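PDB 3K4I: uncharacterized protein from Pseudomonas syringae pv. tomato, which is of unknown function but belongs to the aldolase/RraA family, and carries magnesium ions between the subunits of a three-chain assembly. Local coordinates for residues R192-A195 with V196-E200; L28-A31 with L32-L35. All coordinates share one frame; numbering follows the deposited sequence.

How the contacts relate
Both contacts are local, each a run of successive helical turns, and they lie on two helices that pack against each other: contact 2 on helix 25-33 and contact 1 on helix 186-207, their centres about 11 Å apart. Contact 1 is a surface contact, whereas 28-31 with 32-35 is partly buried, with Leu28 and Leu32 buried and acidic side chains facing a second subunit. The two meet where Arg192 CB packs on Ala31 CB at 3.6 Å and Arg192 NH1 probably bonds to Ser34 OG. Both share helical backbone bonds; contact 1 adds a magnesium ligand, contact 2 water bridges between acidic and hydroxyl groups and salt bridges to the second subunit.

Contact 1. Residues R192-A195 with V196-E200; sequences RARA and VEQTE. With MG (magnesium ion), chain E.
Successive turns of the long helix 186-207 make this contact, a regular alpha-helical i to i+4 pattern that carries Glu200 to a magnesium site between subunits. Val196 N donates to Arg192 O at 2.9 Å, and Glu197 N bonds to Ala193 O one residue on. Gln198 N bonds to Arg194 O, while Thr199 N donates to Ala195 O. Thr199 OG1, set beside its own backbone N (chi1 -65°), adds a weak 3.3 Å bond to Ala195 O, so that this carbonyl takes two donors from one residue. Val196 CG2 rests 3.3 Å from Arg192 O. On the outer side Arg194 and Gln198 run alongside each other, Arg194 CD to Gln198 NE2 at 4.1 Å, with guanidinium and amide planes 78° apart; the Arg194 guanidinium pairs with Glu19. Glu197 OE2 is held by Ser27 OG and Asp24 N. One turn after Val196, Glu200 OE1 binds the magnesium at 2.4 Å, together with four waters and Asp102 of the second subunit. Two carboxylates from different chains thus share one cation, which probably offsets their charge and joins the subunits at this point.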
ATOM      1  N   ARG C 192       0.162  13.440 -28.375  1.00  8.05           N
ATOM      2  CA  ARG C 192      -1.051  12.639 -28.328  1.00  7.86           C
ATOM      3  C   ARG C 192      -1.714  12.656 -26.938  1.00  7.22           C
ATOM      4  O   ARG C 192      -2.947  12.739 -26.838  1.00  7.48           O
ATOM      5  CB  ARG C 192      -0.763  11.192 -28.778  1.00  8.31           C
ATOM      6  CG  ARG C 192      -0.559  11.105 -30.286  1.00  8.96           C
ATOM      7  CD  ARG C 192      -0.096   9.728 -30.706  1.00 10.54           C
ATOM      8  NE  ARG C 192       0.110   9.669 -32.155  1.00 10.30           N
ATOM      9  CZ  ARG C 192      -0.438   8.764 -32.960  1.00 13.21           C
ATOM     10  NH1 ARG C 192      -1.205   7.797 -32.466  1.00 10.58           N
ATOM     11  NH2 ARG C 192      -0.195   8.820 -34.267  1.00 11.27           N
ATOM     12  N   ALA C 193      -0.895  12.633 -25.882  1.00  6.83           N
ATOM     13  CA  ALA C 193      -1.390  12.624 -24.514  1.00  4.63           C
ATOM     14  C   ALA C 193      -2.137  13.916 -24.219  1.00  6.19           C
ATOM     15  O   ALA C 193      -3.158  13.913 -23.558  1.00  6.34           O
ATOM     16  CB  ALA C 193      -0.240  12.429 -23.499  1.00  4.85           C
ATOM     17  N   ARG C 194      -1.611  15.026 -24.723  1.00  6.66           N
ATOM     18  CA  ARG C 194      -2.287  16.290 -24.502  1.00  9.33           C
ATOM     19  C   ARG C 194      -3.696  16.311 -25.128  1.00  9.88           C
ATOM     20  O   ARG C 194      -4.641  16.890 -24.563  1.00 10.15           O
ATOM     21  CB  ARG C 194      -1.431  17.391 -25.107  1.00 12.37           C
ATOM     22  CG  ARG C 194      -1.805  18.739 -24.618  1.00 31.40           C
ATOM     23  CD  ARG C 194      -1.572  19.728 -25.703  1.00 18.64           C
ATOM     24  NE  ARG C 194      -0.177  19.775 -26.137  1.00 32.05           N
ATOM     25  CZ  ARG C 194       0.332  20.765 -26.863  1.00 20.79           C
ATOM     26  NH1 ARG C 194      -0.430  21.806 -27.209  1.00 32.63           N
ATOM     27  NH2 ARG C 194       1.606  20.739 -27.222  1.00 32.32           N
ATOM     28  N   ALA C 195      -3.812  15.739 -26.323  1.00  9.40           N
ATOM     29  CA  ALA C 195      -5.065  15.626 -27.040  1.00  9.06           C
ATOM     30  C   ALA C 195      -6.045  14.702 -26.308  1.00  7.88           C
ATOM     31  O   ALA C 195      -7.239  14.987 -26.231  1.00  7.46           O
ATOM     32  CB  ALA C 195      -4.807  15.136 -28.466  1.00  9.05           C
ATOM     33  N   VAL C 196      -5.545  13.576 -25.779  1.00  6.77           N
ATOM     34  CA  VAL C 196      -6.365  12.707 -24.937  1.00  7.32           C
ATOM     35  C   VAL C 196      -6.940  13.451 -23.711  1.00  8.52           C
ATOM     36  O   VAL C 196      -8.143  13.355 -23.419  1.00  9.40           O
ATOM     37  CB  VAL C 196      -5.552  11.473 -24.472  1.00  8.47           C
ATOM     38  CG1 VAL C 196      -6.336  10.671 -23.415  1.00  9.03           C
ATOM     39  CG2 VAL C 196      -5.207  10.602 -25.651  1.00  9.99           C
ATOM     40  N   GLU C 197      -6.095  14.224 -23.036  1.00  8.49           N
ATOM     41  CA  GLU C 197      -6.514  14.977 -21.856  1.00 10.64           C
ATOM     42  C   GLU C 197      -7.575  15.997 -22.232  1.00 10.52           C
ATOM     43  O   GLU C 197      -8.569  16.144 -21.519  1.00 10.04           O
ATOM     44  CB  GLU C 197      -5.322  15.643 -21.136  1.00 12.37           C
ATOM     45  CG  GLU C 197      -4.462  14.589 -20.405  1.00 21.05           C
ATOM     46  CD  GLU C 197      -3.731  15.094 -19.164  1.00 15.22           C
ATOM     47  OE1 GLU C 197      -3.776  16.325 -18.889  1.00 21.65           O
ATOM     48  OE2 GLU C 197      -3.122  14.237 -18.466  1.00 20.47           O
ATOM     49  N   GLN C 198      -7.378  16.674 -23.365  1.00 11.21           N
ATOM     50  CA  GLN C 198      -8.362  17.668 -23.811  1.00 12.21           C
ATOM     51  C   GLN C 198      -9.737  17.064 -24.078  1.00 11.90           C
ATOM     52  O   GLN C 198     -10.738  17.563 -23.556  1.00 11.77           O
ATOM     53  CB  GLN C 198      -7.863  18.461 -25.026  1.00 14.40           C
ATOM     54  CG  GLN C 198      -6.836  19.528 -24.663  1.00 32.64           C
ATOM     55  CD  GLN C 198      -6.084  20.064 -25.872  1.00 17.91           C
ATOM     56  OE1 GLN C 198      -6.088  19.452 -26.953  1.00 33.14           O
ATOM     57  NE2 GLN C 198      -5.438  21.221 -25.700  1.00 33.30           N
ATOM     58  N   THR C 199      -9.774  15.970 -24.852  1.00 12.21           N
ATOM     59  CA  THR C 199     -11.027  15.245 -25.139  1.00 12.81           C
ATOM     60  C   THR C 199     -11.727  14.808 -23.851  1.00 12.29           C
ATOM     61  O   THR C 199     -12.948  14.975 -23.697  1.00 11.16           O
ATOM     62  CB  THR C 199     -10.784  14.013 -26.057  1.00 13.17           C
ATOM     63  OG1 THR C 199     -10.329  14.462 -27.340  1.00 17.91           O
ATOM     64  CG2 THR C 199     -12.068  13.216 -26.237  1.00 17.27           C
ATOM     65  N   GLU C 200     -10.947  14.275 -22.918  1.00 13.04           N
ATOM     66  CA  GLU C 200     -11.482  13.773 -21.656  1.00 13.77           C
ATOM     67  C   GLU C 200     -12.023  14.870 -20.759  1.00 12.43           C
ATOM     68  O   GLU C 200     -13.019  14.674 -20.050  1.00 11.37           O
ATOM     69  CB  GLU C 200     -10.403  13.064 -20.873  1.00 15.64           C
ATOM     70  CG  GLU C 200     -10.150  11.666 -21.257  1.00 26.94           C
ATOM     71  CD  GLU C 200      -9.308  10.981 -20.207  1.00 18.90           C
ATOM     72  OE1 GLU C 200      -9.168  11.539 -19.065  1.00 25.99           O
ATOM     73  OE2 GLU C 200      -8.801   9.889 -20.524  1.00 26.85           O
TER
HETATM   74 MG    MG E 501      -7.375  11.491 -17.504  1.00 15.24          MG
HETATM   75  O   HOH W   1      -7.529   9.517 -17.449  1.00  7.48           O
HETATM   76  O   HOH W   2      -7.111  13.628 -17.633  1.00 11.94           O
HETATM   77  O   HOH W   3      -6.211  11.296 -19.288  1.00 22.16           O
HETATM   78  O   HOH W   4      -6.019  11.243 -16.081  1.00 15.05           O

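Contact 2. Residues L28-A31 with L32-L35; sequences LSDA and LDSL
Leu32 N bonds to Leu28 O at 2.9 Å and Asp33 N to Ser29 O, closing regular alpha-helical turns, and Ser34 N continues the pattern to Asp30 O with a longer bond of 3.1 Å. This is the C-terminal part of helix 25-33, packed between helix 186-207 and strand 177-181 in a chain of the aldolase/RraA family. The apolar side chains serve the chain's own interior: Leu28 lies on Ala193, and Leu32 on Val179 and Val181, while Leu32 CG stays 3.5 Å from Leu28 O. The polar side chains are drawn together by water. One water accepts a hydrogen bond from Ser29 OG and donates to Asp30 OD1 and to Asp33 OD2, joining three side chains on neighbouring turns. A second water lies within hydrogen-bonding distance of Ser29 OG and Asp33 OD1, so the serine hydroxyl is linked to both carboxylate oxygens of Asp33 through separate waters. Asp33 has its CG beside the backbone N (chi1 -78°), which folds the carboxylate back over the preceding turn and leaves OD1 3.3 Å from Ser29 O, two acceptors with no bond between them. Asp30 OD1 and Asp33 OD2 are like charges 4.5 Å apart. Each also has an arginine of the second subunit, Arg123 for Asp30 and Arg148 for Asp33, and these salt bridges probably ease the repulsion while joining the chains. Near the end of the helix, Ser34 turns its hydroxyl between the backbone N and the carbonyl carbon (chi1 75°), bringing OG back to the preceding turn. There OG donates to Ala31 O at 2.6 Å, meeting the oxygen at a C=O...OG angle of 128°.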
ATOM      1  N   LEU C  28      -0.554   9.487 -20.981  1.00  7.29           N
ATOM      2  CA  LEU C  28       0.649   9.048 -21.656  1.00  7.60           C
ATOM      3  C   LEU C  28       0.530   7.600 -22.078  1.00  7.68           C
ATOM      4  O   LEU C  28       0.914   7.248 -23.186  1.00  8.06           O
ATOM      5  CB  LEU C  28       1.878   9.250 -20.769  1.00  9.12           C
ATOM      6  CG  LEU C  28       2.222  10.753 -20.718  1.00  8.26           C
ATOM      7  CD1 LEU C  28       3.069  11.042 -19.518  1.00 10.69           C
ATOM      8  CD2 LEU C  28       2.916  11.191 -22.026  1.00 10.40           C
ATOM      9  N   SER C  29      -0.068   6.792 -21.204  1.00  6.68           N
ATOM     10  CA  SER C  29      -0.309   5.381 -21.520  1.00  6.40           C
ATOM     11  C   SER C  29      -1.299   5.210 -22.690  1.00  6.23           C
ATOM     12  O   SER C  29      -1.054   4.415 -23.612  1.00  6.21           O
ATOM     13  CB  SER C  29      -0.810   4.657 -20.282  1.00  6.25           C
ATOM     14  OG  SER C  29      -1.029   3.270 -20.577  1.00  9.03           O
ATOM     15  N   ASP C  30      -2.383   5.976 -22.690  1.00  5.54           N
ATOM     16  CA  ASP C  30      -3.358   5.930 -23.815  1.00  6.44           C
ATOM     17  C   ASP C  30      -2.690   6.363 -25.131  1.00  6.97           C
ATOM     18  O   ASP C  30      -2.930   5.774 -26.189  1.00  6.88           O
ATOM     19  CB  ASP C  30      -4.585   6.813 -23.505  1.00  7.82           C
ATOM     20  CG  ASP C  30      -5.435   6.268 -22.360  1.00 10.02           C
ATOM     21  OD1 ASP C  30      -5.129   5.180 -21.819  1.00  6.98           O
ATOM     22  OD2 ASP C  30      -6.408   6.967 -21.954  1.00  8.57           O
ATOM     23  N   ALA C  31      -1.787   7.341 -25.053  1.00  6.37           N
ATOM     24  CA  ALA C  31      -1.042   7.797 -26.233  1.00  7.03           C
ATOM     25  C   ALA C  31      -0.114   6.699 -26.760  1.00  6.49           C
ATOM     26  O   ALA C  31      -0.048   6.435 -27.963  1.00  5.51           O
ATOM     27  CB  ALA C  31      -0.237   9.053 -25.896  1.00  7.82           C
ATOM     28  N   LEU C  32       0.622   6.088 -25.851  1.00  5.71           N
ATOM     29  CA  LEU C  32       1.462   4.953 -26.220  1.00  6.18           C
ATOM     30  C   LEU C  32       0.631   3.846 -26.861  1.00  5.71           C
ATOM     31  O   LEU C  32       1.028   3.307 -27.885  1.00  5.52           O
ATOM     32  CB  LEU C  32       2.206   4.418 -25.026  1.00  7.17           C
ATOM     33  CG  LEU C  32       3.404   5.272 -24.625  1.00  5.49           C
ATOM     34  CD1 LEU C  32       3.794   4.835 -23.193  1.00  7.80           C
ATOM     35  CD2 LEU C  32       4.588   5.075 -25.581  1.00  8.19           C
ATOM     36  N   ASP C  33      -0.525   3.545 -26.268  1.00  6.25           N
ATOM     37  CA  ASP C  33      -1.370   2.459 -26.771  1.00  7.03           C
ATOM     38  C   ASP C  33      -1.770   2.741 -28.215  1.00  7.34           C
ATOM     39  O   ASP C  33      -1.874   1.825 -29.027  1.00  7.67           O
ATOM     40  CB  ASP C  33      -2.657   2.330 -25.942  1.00  7.56           C
ATOM     41  CG  ASP C  33      -2.452   1.624 -24.627  1.00  9.19           C
ATOM     42  OD1 ASP C  33      -1.323   1.160 -24.344  1.00  8.82           O
ATOM     43  OD2 ASP C  33      -3.451   1.545 -23.873  1.00  8.13           O
ATOM     44  N   SER C  34      -2.017   4.020 -28.533  1.00  7.51           N
ATOM     45  CA  SER C  34      -2.368   4.426 -29.900  1.00  6.58           C
ATOM     46  C   SER C  34      -1.229   4.240 -30.881  1.00  6.55           C
ATOM     47  O   SER C  34      -1.430   4.296 -32.103  1.00  7.25           O
ATOM     48  CB  SER C  34      -2.905   5.883 -29.947  1.00  5.34           C
ATOM     49  OG  SER C  34      -1.869   6.823 -29.799  1.00  7.53           O
ATOM     50  N   LEU C  35      -0.030   4.012 -30.346  1.00  7.43           N
ATOM     51  CA  LEU C  35       1.151   3.715 -31.148  1.00  9.08           C
ATOM     52  C   LEU C  35       1.519   2.219 -31.065  1.00  9.14           C
ATOM     53  O   LEU C  35       2.496   1.787 -31.667  1.00 10.99           O
ATOM     54  CB  LEU C  35       2.322   4.652 -30.786  1.00  9.70           C
ATOM     55  CG  LEU C  35       2.057   6.163 -31.066  1.00  5.59           C
ATOM     56  CD1 LEU C  35       3.048   7.067 -30.333  1.00 10.78           C
ATOM     57  CD2 LEU C  35       2.036   6.473 -32.556  1.00 10.36           C
TER
HETATM   58  O   HOH W   5      -3.526   2.953 -21.572  1.00 10.03           O
HETATM   59  O   HOH W   6       0.685   1.892 -22.402  1.00 11.95           O